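Local coordinates for protein 1d10 (Caenorhabditis elegans, PDB 1T9F) that is of unknown function but has the MIR-type beta-trefoil fold of SDF2-like proteins and is made with a signal sequence, consistent with a secretory-pathway role, at residues 5-10 with 124-129; 11-16 with 172-177; 53-58 with 73-78; 118-123 with 131-136. One frame throughout, in Å; residues are numbered along the deposited sequence.

Three of the contacts lie in one closed barrel of six antiparallel strands, the central element of a beta-trefoil. Contact 2 joins the first barrel strand, 12-17, to the last, 172-175, and so closes the ring; contact 3 pairs 53-57 with 74-79, and contact 4 pairs 117-120 with 131-136. Along the chain, contact 3 finishes before contact 4 starts, and both fall between the two segments of contact 2. Contact 1 sets the loop before the first strand against that between 117-120 and 131-136, its segments alternating with those of contacts 2 and 4. The centres lie about 11 to 14 Å apart, and W126 of contact 1 touches both these contacts, so its loops pack against the barrel.

Contact 1 (5-10 with 124-129)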
loop_
_atom_site.group_PDB
_atom_site.type_symbol
_atom_site.label_atom_id
_atom_site.label_comp_id
_atom_site.label_asym_id
_atom_site.label_seq_id
_atom_site.Cartn_x
_atom_site.Cartn_y
_atom_site.Cartn_z
ATOM N N ASP A 5 3.633 20.860 -1.073
ATOM C CA ASP A 5 4.536 19.760 -0.748
ATOM C C ASP A 5 3.817 18.466 -1.125
ATOM O O ASP A 5 3.921 17.451 -0.435
ATOM C CB ASP A 5 4.870 19.759 0.752
ATOM C CG ASP A 5 3.663 19.447 1.633
ATOM O OD1 ASP A 5 3.824 19.427 2.873
ATOM O OD2 ASP A 5 2.556 19.221 1.096
ATOM N N PHE A 6 3.088 18.515 -2.235
ATOM C CA PHE A 6 2.317 17.372 -2.703
ATOM C C PHE A 6 3.117 16.168 -3.177
ATOM O O PHE A 6 4.271 16.280 -3.578
ATOM C CB PHE A 6 1.350 17.807 -3.809
ATOM C CG PHE A 6 1.979 18.669 -4.863
ATOM C CD1 PHE A 6 2.999 18.179 -5.670
ATOM C CD2 PHE A 6 1.546 19.976 -5.051
ATOM C CE1 PHE A 6 3.581 18.984 -6.656
ATOM C CE2 PHE A 6 2.119 20.786 -6.031
ATOM C CZ PHE A 6 3.139 20.287 -6.835
ATOM N N VAL A 7 2.471 15.008 -3.113
ATOM C CA VAL A 7 3.063 13.749 -3.537
ATOM C C VAL A 7 2.952 13.716 -5.052
ATOM O O VAL A 7 1.899 14.033 -5.605
ATOM C CB VAL A 7 2.292 12.561 -2.937
ATOM C CG1 VAL A 7 2.933 11.262 -3.361
ATOM C CG2 VAL A 7 2.264 12.679 -1.419
ATOM N N THR A 8 4.031 13.322 -5.722
ATOM C CA THR A 8 4.049 13.308 -7.179
ATOM C C THR A 8 4.119 11.933 -7.830
ATOM O O THR A 8 4.571 10.957 -7.231
ATOM C CB THR A 8 5.219 14.158 -7.702
ATOM O OG1 THR A 8 6.458 13.549 -7.320
ATOM C CG2 THR A 8 5.155 15.565 -7.113
ATOM N N CYS A 9 3.685 11.876 -9.081
ATOM C CA CYS A 9 3.673 10.631 -9.825
ATOM C C CYS A 9 5.095 10.126 -10.071
ATOM O O CYS A 9 5.977 10.894 -10.434
ATOM C CB CYS A 9 2.935 10.843 -11.140
ATOM S SG CYS A 9 2.009 9.383 -11.684
ATOM N N TYR A 10 5.292 8.830 -9.859
ATOM C CA TYR A 10 6.584 8.159 -10.003
ATOM C C TYR A 10 7.564 8.479 -8.880
ATOM O O TYR A 10 8.738 8.112 -8.948
ATOM C CB TYR A 10 7.223 8.462 -11.363
ATOM C CG TYR A 10 6.466 7.832 -12.504
ATOM C CD1 TYR A 10 6.216 6.461 -12.523
ATOM C CD2 TYR A 10 5.965 8.608 -13.544
ATOM C CE1 TYR A 10 5.478 5.881 -13.549
ATOM C CE2 TYR A 10 5.230 8.042 -14.570
ATOM C CZ TYR A 10 4.989 6.680 -14.570
ATOM O OH TYR A 10 4.257 6.127 -15.592
ATOM N N ASP A 124 -7.826 18.591 -2.472
ATOM C CA ASP A 124 -7.667 17.882 -3.730
ATOM C C ASP A 124 -6.263 17.973 -4.289
ATOM O O ASP A 124 -6.029 18.535 -5.354
ATOM C CB ASP A 124 -8.681 18.366 -4.768
ATOM C CG ASP A 124 -8.953 17.313 -5.833
ATOM O OD1 ASP A 124 -7.985 16.896 -6.501
ATOM O OD2 ASP A 124 -10.123 16.895 -5.992
ATOM N N GLU A 125 -5.328 17.405 -3.537
ATOM C CA GLU A 125 -3.928 17.357 -3.907
ATOM C C GLU A 125 -3.180 16.714 -2.747
ATOM O O GLU A 125 -2.938 17.342 -1.715
ATOM C CB GLU A 125 -3.385 18.758 -4.203
ATOM C CG GLU A 125 -2.517 18.784 -5.452
ATOM C CD GLU A 125 -2.293 20.179 -6.001
ATOM O OE1 GLU A 125 -1.738 20.279 -7.114
ATOM O OE2 GLU A 125 -2.664 21.168 -5.330
ATOM N N TRP A 126 -2.858 15.438 -2.932
ATOM C CA TRP A 126 -2.152 14.637 -1.949
ATOM C C TRP A 126 -0.930 15.367 -1.418
ATOM O O TRP A 126 0.049 15.542 -2.137
ATOM C CB TRP A 126 -1.735 13.317 -2.598
ATOM C CG TRP A 126 -1.284 12.255 -1.653
ATOM C CD1 TRP A 126 -1.204 12.336 -0.291
ATOM C CD2 TRP A 126 -0.856 10.937 -2.003
ATOM N NE1 TRP A 126 -0.750 11.143 0.227
ATOM C CE2 TRP A 126 -0.529 10.266 -0.802
ATOM C CE3 TRP A 126 -0.715 10.255 -3.220
ATOM C CZ2 TRP A 126 -0.070 8.945 -0.784
ATOM C CZ3 TRP A 126 -0.257 8.941 -3.200
ATOM C CH2 TRP A 126 0.060 8.301 -1.987
ATOM N N LEU A 127 -0.996 15.791 -0.157
ATOM C CA LEU A 127 0.108 16.503 0.483
ATOM C C LEU A 127 0.921 15.518 1.319
ATOM O O LEU A 127 0.367 14.659 2.008
ATOM C CB LEU A 127 -0.430 17.618 1.385
ATOM C CG LEU A 127 -1.397 18.642 0.780
ATOM C CD1 LEU A 127 -1.919 19.556 1.882
ATOM C CD2 LEU A 127 -0.701 19.450 -0.306
ATOM N N GLU A 128 2.240 15.648 1.258
ATOM C CA GLU A 128 3.133 14.766 1.991
ATOM C C GLU A 128 2.990 14.896 3.507
ATOM O O GLU A 128 3.444 14.031 4.256
ATOM C CB GLU A 128 4.577 15.060 1.582
ATOM C CG GLU A 128 5.602 14.107 2.164
ATOM C CD GLU A 128 6.952 14.244 1.490
ATOM O OE1 GLU A 128 6.982 14.218 0.240
ATOM O OE2 GLU A 128 7.972 14.368 2.201
ATOM N N SER A 129 2.340 15.970 3.948
ATOM C CA SER A 129 2.164 16.239 5.374
ATOM C C SER A 129 0.827 15.788 5.950
ATOM O O SER A 129 0.541 16.026 7.124
ATOM C CB SER A 129 2.311 17.736 5.627
ATOM O OG SER A 129 1.244 18.438 5.009
#
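One face of the W126 indole is covered by V7, whose CG2 stands 3.5 Å from the centroid of the five-membered ring and only 5° off its normal, a CH-pi contact. The other branch, CG1, lies alongside at the six-membered ring, 3.8 Å from W126 CE3, so the isopropyl group spans both rings. V7 has CG1 anti to its backbone N (chi1 -179°), which leaves CG2 beside that N and above the pyrrole. F132 meets the indole edge-to-face. The F6 ring has T8 CG2 in plane at its edge, while the E125 carboxylate runs beside it, OE1 3.9 Å from F6 CD2, the two planes 24° apart.

Two backbone bonds flank the single bridge between F6 and L127. V7 N donates to W126 O at 2.7 Å, in the carbonyl plane, and E128 N donates to D5 O at 3.0 Å from above that carbonyl's plane. The D5 carboxylate crosses L127 at about a right angle, OD2 3.4 Å from L127 CB. Contact 1 thereby lays the segment before the first barrel strand across the loop of the 117-120/131-136 hairpin, in a beta-trefoil of the MIR family. D5 OD1 and E128 OE2, 6.6 Å apart, are like charges that could mildly disfavour each other; the chemistry thus divides between buried V7/W126 packing and partly exposed carboxylates.

Contact 2 (11-16 with 172-177)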
loop_
_atom_site.group_PDB
_atom_site.type_symbol
_atom_site.label_atom_id
_atom_site.label_comp_id
_atom_site.label_asym_id
_atom_site.label_seq_id
_atom_site.Cartn_x
_atom_site.Cartn_y
_atom_site.Cartn_z
ATOM N N SER A 11 7.096 9.172 -7.850
ATOM C CA SER A 11 7.972 9.463 -6.726
ATOM C C SER A 11 8.134 8.131 -5.986
ATOM O O SER A 11 7.301 7.235 -6.129
ATOM C CB SER A 11 7.341 10.519 -5.812
ATOM O OG SER A 11 6.066 10.104 -5.359
ATOM N N VAL A 12 9.213 7.989 -5.223
ATOM C CA VAL A 12 9.463 6.765 -4.467
ATOM C C VAL A 12 9.456 7.144 -3.002
ATOM O O VAL A 12 10.162 8.068 -2.599
ATOM C CB VAL A 12 10.840 6.154 -4.791
ATOM C CG1 VAL A 12 11.088 4.948 -3.909
ATOM C CG2 VAL A 12 10.901 5.747 -6.244
ATOM N N LEU A 13 8.677 6.431 -2.201
ATOM C CA LEU A 13 8.598 6.755 -0.786
ATOM C C LEU A 13 8.162 5.592 0.094
ATOM O O LEU A 13 7.905 4.494 -0.396
ATOM C CB LEU A 13 7.650 7.945 -0.610
ATOM C CG LEU A 13 6.445 7.917 -1.550
ATOM C CD1 LEU A 13 5.491 6.857 -1.086
ATOM C CD2 LEU A 13 5.758 9.267 -1.593
ATOM N N LYS A 14 8.105 5.846 1.397
ATOM C CA LYS A 14 7.690 4.851 2.376
ATOM C C LYS A 14 6.304 5.215 2.889
ATOM O O LYS A 14 5.981 6.396 3.024
ATOM C CB LYS A 14 8.657 4.828 3.563
ATOM C CG LYS A 14 10.092 4.498 3.213
ATOM C CD LYS A 14 11.016 4.951 4.338
ATOM C CE LYS A 14 12.472 4.742 3.985
ATOM N NZ LYS A 14 13.360 5.606 4.826
ATOM N N PHE A 15 5.491 4.201 3.166
ATOM C CA PHE A 15 4.150 4.398 3.696
ATOM C C PHE A 15 4.171 3.948 5.149
ATOM O O PHE A 15 4.316 2.759 5.439
ATOM C CB PHE A 15 3.123 3.578 2.907
ATOM C CG PHE A 15 2.861 4.111 1.522
ATOM C CD1 PHE A 15 3.776 3.902 0.495
ATOM C CD2 PHE A 15 1.728 4.871 1.261
ATOM C CE1 PHE A 15 3.569 4.448 -0.765
ATOM C CE2 PHE A 15 1.509 5.425 0.003
ATOM C CZ PHE A 15 2.431 5.215 -1.011
ATOM N N ILE A 16 4.024 4.903 6.061
ATOM C CA ILE A 16 4.058 4.610 7.490
ATOM C C ILE A 16 2.660 4.563 8.110
ATOM O O ILE A 16 1.848 5.467 7.901
ATOM C CB ILE A 16 4.891 5.677 8.237
ATOM C CG1 ILE A 16 6.312 5.711 7.664
ATOM C CG2 ILE A 16 4.912 5.380 9.742
ATOM C CD1 ILE A 16 7.190 6.750 8.310
ATOM N N TRP A 172 -2.725 6.094 7.092
ATOM C CA TRP A 172 -1.326 6.043 6.682
ATOM C C TRP A 172 -0.758 7.443 6.501
ATOM O O TRP A 172 -1.499 8.419 6.341
ATOM C CB TRP A 172 -1.166 5.271 5.362
ATOM C CG TRP A 172 -1.654 3.850 5.436
ATOM C CD1 TRP A 172 -2.932 3.409 5.241
ATOM C CD2 TRP A 172 -0.874 2.693 5.765
ATOM N NE1 TRP A 172 -2.999 2.045 5.427
ATOM C CE2 TRP A 172 -1.747 1.582 5.753
ATOM C CE3 TRP A 172 0.481 2.490 6.073
ATOM C CZ2 TRP A 172 -1.312 0.284 6.040
ATOM C CZ3 TRP A 172 0.914 1.193 6.358
ATOM C CH2 TRP A 172 0.016 0.109 6.340
ATOM N N LYS A 173 0.565 7.512 6.501
ATOM C CA LYS A 173 1.305 8.753 6.340
ATOM C C LYS A 173 2.494 8.467 5.425
ATOM O O LYS A 173 3.127 7.417 5.534
ATOM C CB LYS A 173 1.794 9.232 7.707
ATOM C CG LYS A 173 2.764 10.377 7.664
ATOM C CD LYS A 173 3.373 10.623 9.046
ATOM C CE LYS A 173 4.108 9.381 9.543
ATOM N NZ LYS A 173 4.803 9.588 10.841
ATOM N N VAL A 174 2.796 9.401 4.529
ATOM C CA VAL A 174 3.901 9.239 3.594
ATOM C C VAL A 174 5.184 9.854 4.138
ATOM O O VAL A 174 5.146 10.773 4.951
ATOM C CB VAL A 174 3.562 9.891 2.228
ATOM C CG1 VAL A 174 4.820 10.116 1.420
ATOM C CG2 VAL A 174 2.613 8.997 1.452
ATOM N N ALA A 175 6.321 9.333 3.692
ATOM C CA ALA A 175 7.623 9.840 4.111
ATOM C C ALA A 175 8.630 9.562 3.001
ATOM O O ALA A 175 8.579 8.518 2.341
ATOM C CB ALA A 175 8.065 9.165 5.411
ATOM N N GLU A 176 9.544 10.496 2.775
ATOM C CA GLU A 176 10.534 10.286 1.736
ATOM C C GLU A 176 11.657 9.396 2.233
ATOM O O GLU A 176 12.423 9.782 3.117
ATOM C CB GLU A 176 11.121 11.611 1.249
ATOM C CG GLU A 176 12.270 11.409 0.280
ATOM C CD GLU A 176 12.113 12.207 -0.995
ATOM O OE1 GLU A 176 12.361 13.432 -0.967
ATOM O OE2 GLU A 176 11.732 11.605 -2.022
ATOM N N GLY A 177 11.738 8.193 1.676
ATOM C CA GLY A 177 12.803 7.287 2.058
ATOM C C GLY A 177 14.061 7.847 1.428
ATOM O O GLY A 177 14.979 8.297 2.121
#
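Strands 12-16 and 172-175 run antiparallel, their axes 4.6 Å apart at closest and 155° between directions, with K14-A175 and I16-K173 as hydrogen-bonded pairs around the non-hydrogen-bonded pair F15-V174. K14 N donates to A175 O nearly along the C=O axis at 2.9 Å, I16 N likewise to K173 O at 2.7 Å, and A175 N and K173 N return bonds to K14 O and I16 O. On the face of F15 and V174, L13 CD2 presses on V174 CG1 at 3.3 Å, tighter than usual, and F15 CE2 reaches V174 CG2 at 4.0 Å. This pairing of first and last strands closes the six-stranded beta-trefoil barrel. On the other face, I16 CD1 touches A175 CB at 3.9 Å, while K14 extends so that CE lies 3.2 Å from G177 CA and NZ forms a salt bridge with D47. An alanine in place of K14 would remove the link to D47 and the aliphatic contact with G177, and would probably leave the chain following A175 less well held.

Contact 3 (53-58 with 73-78); sequences WQIFPA and DKIRLK
From its CB, the side chain of R76 starts beside F56, with R76 CB 3.9 Å from F56 CB, the two residues being a hydrogen-bonded pair. CG, anti to the carbonyl carbon, and CD then pass the P57 carbonyl, and a bend at chi3 (-64°) brings the guanidinium round to it. NE donates to P57 O at 2.9 Å and NH2 to the same oxygen at 3.2 Å, a side-on, two-nitrogen grip on one acceptor that lies within 4° of the guanidinium plane. Only the NE bond lies in the carbonyl plane; the NH2 donor sits above it. At the far corner NH1 is held by S111 OG, and F56 CD2 lies over one guanidinium face, the ring turned 83° from that plane.

Strands 53-57 and 74-78 are antiparallel neighbours in the six-stranded barrel of the beta-trefoil. On its inner side I55 CG1 meets L77 CD2 at 3.9 Å. On the side of F56 and R76, the fully extended K78 chain crosses the phenyl group obliquely, CD 3.5 Å from F56 CE1. Its NZ reaches E108 in a salt bridge and also a water that donates to Q54 OE1 at 2.6 Å; Q54 NE2 hydrogen-bonds to Y10 O. A leucine in place of R76 would lose both bonds to P57 O and the one to S111, and would probably leave the P57 carbonyl and the chain around it less firmly fixed.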
loop_
_atom_site.group_PDB
_atom_site.type_symbol
_atom_site.label_atom_id
_atom_site.label_comp_id
_atom_site.label_asym_id
_atom_site.label_seq_id
_atom_site.Cartn_x
_atom_site.Cartn_y
_atom_site.Cartn_z
ATOM N N TRP A 53 8.294 2.060 -2.113
ATOM C CA TRP A 53 7.258 1.869 -3.117
ATOM C C TRP A 53 7.236 3.036 -4.089
ATOM O O TRP A 53 7.516 4.175 -3.716
ATOM C CB TRP A 53 5.885 1.766 -2.455
ATOM C CG TRP A 53 5.773 0.675 -1.462
ATOM C CD1 TRP A 53 6.222 0.687 -0.173
ATOM C CD2 TRP A 53 5.177 -0.602 -1.673
ATOM N NE1 TRP A 53 5.939 -0.515 0.435
ATOM C CE2 TRP A 53 5.295 -1.322 -0.465
ATOM C CE3 TRP A 53 4.547 -1.213 -2.771
ATOM C CZ2 TRP A 53 4.807 -2.623 -0.319
ATOM C CZ3 TRP A 53 4.061 -2.506 -2.628
ATOM C CH2 TRP A 53 4.194 -3.196 -1.407
ATOM N N GLN A 54 6.891 2.760 -5.338
ATOM C CA GLN A 54 6.828 3.814 -6.332
ATOM C C GLN A 54 5.405 4.050 -6.789
ATOM O O GLN A 54 4.690 3.122 -7.169
ATOM C CB GLN A 54 7.702 3.469 -7.538
ATOM C CG GLN A 54 7.703 4.554 -8.603
ATOM C CD GLN A 54 8.797 4.337 -9.622
ATOM O OE1 GLN A 54 9.091 3.203 -9.989
ATOM N NE2 GLN A 54 9.400 5.425 -10.091
ATOM N N ILE A 55 4.992 5.306 -6.747
ATOM C CA ILE A 55 3.651 5.675 -7.162
ATOM C C ILE A 55 3.531 5.674 -8.678
ATOM O O ILE A 55 4.304 6.338 -9.371
ATOM C CB ILE A 55 3.278 7.067 -6.627
ATOM C CG1 ILE A 55 3.347 7.055 -5.097
ATOM C CG2 ILE A 55 1.878 7.448 -7.095
ATOM C CD1 ILE A 55 3.167 8.393 -4.483
ATOM N N PHE A 56 2.561 4.906 -9.178
ATOM C CA PHE A 56 2.280 4.795 -10.607
ATOM C C PHE A 56 0.871 5.305 -10.897
ATOM O O PHE A 56 0.007 5.282 -10.020
ATOM C CB PHE A 56 2.343 3.333 -11.061
ATOM C CG PHE A 56 3.688 2.906 -11.575
ATOM C CD1 PHE A 56 4.793 2.877 -10.739
ATOM C CD2 PHE A 56 3.843 2.526 -12.903
ATOM C CE1 PHE A 56 6.040 2.470 -11.215
ATOM C CE2 PHE A 56 5.092 2.117 -13.394
ATOM C CZ PHE A 56 6.187 2.089 -12.544
ATOM N N PRO A 57 0.618 5.770 -12.133
ATOM C CA PRO A 57 -0.735 6.250 -12.438
ATOM C C PRO A 57 -1.632 5.016 -12.450
ATOM O O PRO A 57 -1.126 3.892 -12.496
ATOM C CB PRO A 57 -0.575 6.880 -13.821
ATOM C CG PRO A 57 0.518 6.049 -14.442
ATOM C CD PRO A 57 1.507 5.903 -13.304
ATOM N N ALA A 58 -2.946 5.215 -12.390
ATOM C CA ALA A 58 -3.888 4.098 -12.390
ATOM C C ALA A 58 -3.688 3.226 -13.629
ATOM O O ALA A 58 -3.118 3.682 -14.621
ATOM C CB ALA A 58 -5.317 4.626 -12.338
ATOM N N ASP A 73 -8.190 10.409 -6.833
ATOM C CA ASP A 73 -7.645 9.714 -7.997
ATOM C C ASP A 73 -7.107 8.344 -7.600
ATOM O O ASP A 73 -6.731 8.126 -6.448
ATOM C CB ASP A 73 -6.519 10.534 -8.638
ATOM C CG ASP A 73 -7.033 11.533 -9.664
ATOM O OD1 ASP A 73 -6.202 12.281 -10.219
ATOM O OD2 ASP A 73 -8.257 11.565 -9.918
ATOM N N LYS A 74 -7.089 7.420 -8.554
ATOM C CA LYS A 74 -6.572 6.084 -8.309
ATOM C C LYS A 74 -5.092 6.048 -8.668
ATOM O O LYS A 74 -4.632 6.812 -9.520
ATOM C CB LYS A 74 -7.332 5.045 -9.145
ATOM C CG LYS A 74 -8.744 4.786 -8.640
ATOM C CD LYS A 74 -9.438 3.671 -9.393
ATOM C CE LYS A 74 -9.815 4.092 -10.799
ATOM N NZ LYS A 74 -10.658 3.053 -11.448
ATOM N N ILE A 75 -4.346 5.190 -7.983
ATOM C CA ILE A 75 -2.926 5.018 -8.252
ATOM C C ILE A 75 -2.616 3.543 -8.126
ATOM O O ILE A 75 -3.478 2.746 -7.772
ATOM C CB ILE A 75 -2.021 5.750 -7.236
ATOM C CG1 ILE A 75 -2.263 5.206 -5.820
ATOM C CG2 ILE A 75 -2.261 7.239 -7.310
ATOM C CD1 ILE A 75 -1.294 5.750 -4.764
ATOM N N ARG A 76 -1.379 3.196 -8.448
ATOM C CA ARG A 76 -0.879 1.846 -8.310
ATOM C C ARG A 76 0.418 2.034 -7.530
ATOM O O ARG A 76 1.070 3.072 -7.649
ATOM C CB ARG A 76 -0.605 1.216 -9.679
ATOM C CG ARG A 76 -1.844 0.604 -10.344
ATOM C CD ARG A 76 -1.483 -0.046 -11.674
ATOM N NE ARG A 76 -0.996 0.955 -12.613
ATOM C CZ ARG A 76 -0.279 0.692 -13.700
ATOM N NH1 ARG A 76 0.044 -0.557 -14.002
ATOM N NH2 ARG A 76 0.132 1.689 -14.478
ATOM N N LEU A 77 0.783 1.052 -6.713
ATOM C CA LEU A 77 2.001 1.155 -5.928
ATOM C C LEU A 77 2.927 -0.005 -6.263
ATOM O O LEU A 77 2.607 -1.167 -6.010
ATOM C CB LEU A 77 1.676 1.153 -4.427
ATOM C CG LEU A 77 1.053 2.436 -3.862
ATOM C CD1 LEU A 77 0.674 2.234 -2.394
ATOM C CD2 LEU A 77 2.054 3.589 -3.996
ATOM N N LYS A 78 4.075 0.328 -6.838
ATOM C CA LYS A 78 5.063 -0.670 -7.226
ATOM C C LYS A 78 6.113 -0.922 -6.144
ATOM O O LYS A 78 6.736 0.017 -5.642
ATOM C CB LYS A 78 5.757 -0.210 -8.508
ATOM C CG LYS A 78 6.672 -1.263 -9.126
ATOM C CD LYS A 78 7.336 -0.717 -10.371
ATOM C CE LYS A 78 8.150 -1.779 -11.080
ATOM N NZ LYS A 78 8.803 -1.200 -12.274
HETATM O O HOH W 1 10.007 1.696 -11.922
#

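Contact 4 (118-123 with 131-136); sequences TVICNG and QFKLRH
Strands 117-120 and 131-136 form a beta hairpin of the trefoil barrel; within it 118-120 runs antiparallel to 131-136, at 152° between directions. Two hydrogen-bonded pairs, T118-R135 and I120-K133, enclose the non-hydrogen-bonded pair V119-L134. T118 N donates to R135 O at 2.8 Å and I120 N to K133 O at 2.9 Å, each from above the acceptor's carbonyl plane, whereas K133 N comes in plane onto a lone pair of I120 O.

Within each face the torsions decide where the tips go. I120 has CG1 anti to the carbonyl carbon (chi1 -58°) and an extended chi2, which sends CD1 diagonally toward the partner strand, 3.6 Å from R135 CB. R135, with CG anti to its backbone N, is extended from CG to NE and leads away from the pairing until NE hydrogen-bonds to G140 O. K133 bends at chi3 and chi4, so that beyond CB, 4.0 Å from I120 CB, its chain departs from the neighbouring strand.

On the face of V119 and L134 the two side chains lie alongside, V119 CG2 4.1 Å from L134 CD2. F132 holds CG in the crowded position between its backbone N and carbonyl carbon (chi1 63°), and its ring packs on W172 and V174. C121 is tied to C71 by a disulfide. At the opposite end a water sits 2.6 Å from T118 OG1 and donates a weak bond to R135 O at 3.5 Å.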
loop_
_atom_site.group_PDB
_atom_site.type_symbol
_atom_site.label_atom_id
_atom_site.label_comp_id
_atom_site.label_asym_id
_atom_site.label_seq_id
_atom_site.Cartn_x
_atom_site.Cartn_y
_atom_site.Cartn_z
ATOM N N THR A 118 -7.676 3.907 -4.616
ATOM C CA THR A 118 -8.135 5.288 -4.586
ATOM C C THR A 118 -7.478 5.983 -3.412
ATOM O O THR A 118 -7.504 5.474 -2.290
ATOM C CB THR A 118 -9.660 5.367 -4.409
ATOM O OG1 THR A 118 -10.302 4.690 -5.491
ATOM C CG2 THR A 118 -10.119 6.823 -4.393
ATOM N N VAL A 119 -6.870 7.132 -3.663
ATOM C CA VAL A 119 -6.219 7.867 -2.592
ATOM C C VAL A 119 -7.271 8.703 -1.875
ATOM O O VAL A 119 -7.949 9.528 -2.488
ATOM C CB VAL A 119 -5.119 8.796 -3.120
ATOM C CG1 VAL A 119 -4.359 9.410 -1.956
ATOM C CG2 VAL A 119 -4.164 8.011 -4.015
ATOM N N ILE A 120 -7.414 8.472 -0.578
ATOM C CA ILE A 120 -8.400 9.206 0.197
ATOM C C ILE A 120 -7.752 10.262 1.078
ATOM O O ILE A 120 -7.341 9.984 2.204
ATOM C CB ILE A 120 -9.241 8.253 1.076
ATOM C CG1 ILE A 120 -9.938 7.224 0.192
ATOM C CG2 ILE A 120 -10.293 9.040 1.862
ATOM C CD1 ILE A 120 -10.741 6.215 0.959
ATOM N N CYS A 121 -7.623 11.466 0.534
ATOM C CA CYS A 121 -7.075 12.580 1.284
ATOM C C CYS A 121 -8.043 13.762 1.200
ATOM O O CYS A 121 -8.938 13.775 0.355
ATOM C CB CYS A 121 -5.670 12.979 0.800
ATOM S SG CYS A 121 -5.224 13.141 -0.969
ATOM N N ASN A 122 -7.887 14.733 2.093
ATOM C CA ASN A 122 -8.777 15.889 2.097
ATOM C C ASN A 122 -8.271 16.992 1.191
ATOM O O ASN A 122 -7.066 17.135 0.982
ATOM C CB ASN A 122 -8.967 16.412 3.519
ATOM C CG ASN A 122 -9.814 15.488 4.354
ATOM O OD1 ASN A 122 -10.909 15.097 3.944
ATOM N ND2 ASN A 122 -9.321 15.130 5.534
ATOM N N GLY A 123 -9.202 17.779 0.663
ATOM C CA GLY A 123 -8.828 18.831 -0.261
ATOM C C GLY A 123 -8.683 18.109 -1.584
ATOM O O GLY A 123 -9.357 17.102 -1.807
ATOM N N GLN A 131 -2.396 12.794 6.571
ATOM C CA GLN A 131 -2.642 11.379 6.725
ATOM C C GLN A 131 -3.619 11.060 5.612
ATOM O O GLN A 131 -4.270 11.960 5.077
ATOM C CB GLN A 131 -3.260 11.064 8.087
ATOM C CG GLN A 131 -2.410 11.506 9.258
ATOM C CD GLN A 131 -2.588 10.628 10.477
ATOM O OE1 GLN A 131 -3.668 10.097 10.725
ATOM N NE2 GLN A 131 -1.524 10.477 11.255
ATOM N N PHE A 132 -3.721 9.788 5.258
ATOM C CA PHE A 132 -4.612 9.388 4.190
ATOM C C PHE A 132 -4.968 7.923 4.316
ATOM O O PHE A 132 -4.384 7.195 5.118
ATOM C CB PHE A 132 -3.932 9.619 2.831
ATOM C CG PHE A 132 -2.677 8.793 2.626
ATOM C CD1 PHE A 132 -1.452 9.212 3.144
ATOM C CD2 PHE A 132 -2.729 7.581 1.942
ATOM C CE1 PHE A 132 -0.292 8.430 2.984
ATOM C CE2 PHE A 132 -1.581 6.796 1.780
ATOM C CZ PHE A 132 -0.365 7.219 2.300
ATOM N N LYS A 133 -5.948 7.500 3.531
ATOM C CA LYS A 133 -6.336 6.106 3.499
ATOM C C LYS A 133 -6.218 5.689 2.039
ATOM O O LYS A 133 -6.115 6.538 1.144
ATOM C CB LYS A 133 -7.775 5.921 3.987
ATOM C CG LYS A 133 -7.950 6.149 5.475
ATOM C CD LYS A 133 -9.404 6.073 5.883
ATOM C CE LYS A 133 -10.054 7.454 5.897
ATOM N NZ LYS A 133 -9.500 8.324 6.977
ATOM N N LEU A 134 -6.205 4.387 1.799
ATOM C CA LEU A 134 -6.130 3.863 0.446
ATOM C C LEU A 134 -7.240 2.850 0.325
ATOM O O LEU A 134 -7.250 1.837 1.022
ATOM C CB LEU A 134 -4.783 3.188 0.177
ATOM C CG LEU A 134 -3.565 4.080 -0.061
ATOM C CD1 LEU A 134 -2.334 3.186 -0.246
ATOM C CD2 LEU A 134 -3.771 4.954 -1.294
ATOM N N ARG A 135 -8.180 3.124 -0.567
ATOM C CA ARG A 135 -9.306 2.231 -0.751
ATOM C C ARG A 135 -9.191 1.467 -2.061
ATOM O O ARG A 135 -9.127 2.069 -3.130
ATOM C CB ARG A 135 -10.602 3.046 -0.726
ATOM C CG ARG A 135 -11.846 2.225 -0.490
ATOM C CD ARG A 135 -13.086 3.126 -0.372
ATOM N NE ARG A 135 -14.251 2.372 0.077
ATOM C CZ ARG A 135 -15.447 2.906 0.317
ATOM N NH1 ARG A 135 -15.647 4.207 0.149
ATOM N NH2 ARG A 135 -16.439 2.139 0.737
ATOM N N HIS A 136 -9.167 0.140 -1.976
ATOM C CA HIS A 136 -9.056 -0.687 -3.170
ATOM C C HIS A 136 -10.217 -0.356 -4.102
ATOM O O HIS A 136 -11.386 -0.469 -3.722
ATOM C CB HIS A 136 -9.092 -2.165 -2.802
ATOM C CG HIS A 136 -8.647 -3.072 -3.906
ATOM N ND1 HIS A 136 -9.399 -4.144 -4.340
ATOM C CD2 HIS A 136 -7.512 -3.084 -4.646
ATOM C CE1 HIS A 136 -8.745 -4.779 -5.297
ATOM N NE2 HIS A 136 -7.597 -4.156 -5.502
HETATM O O HOH W 2 -12.144 3.410 -4.213
#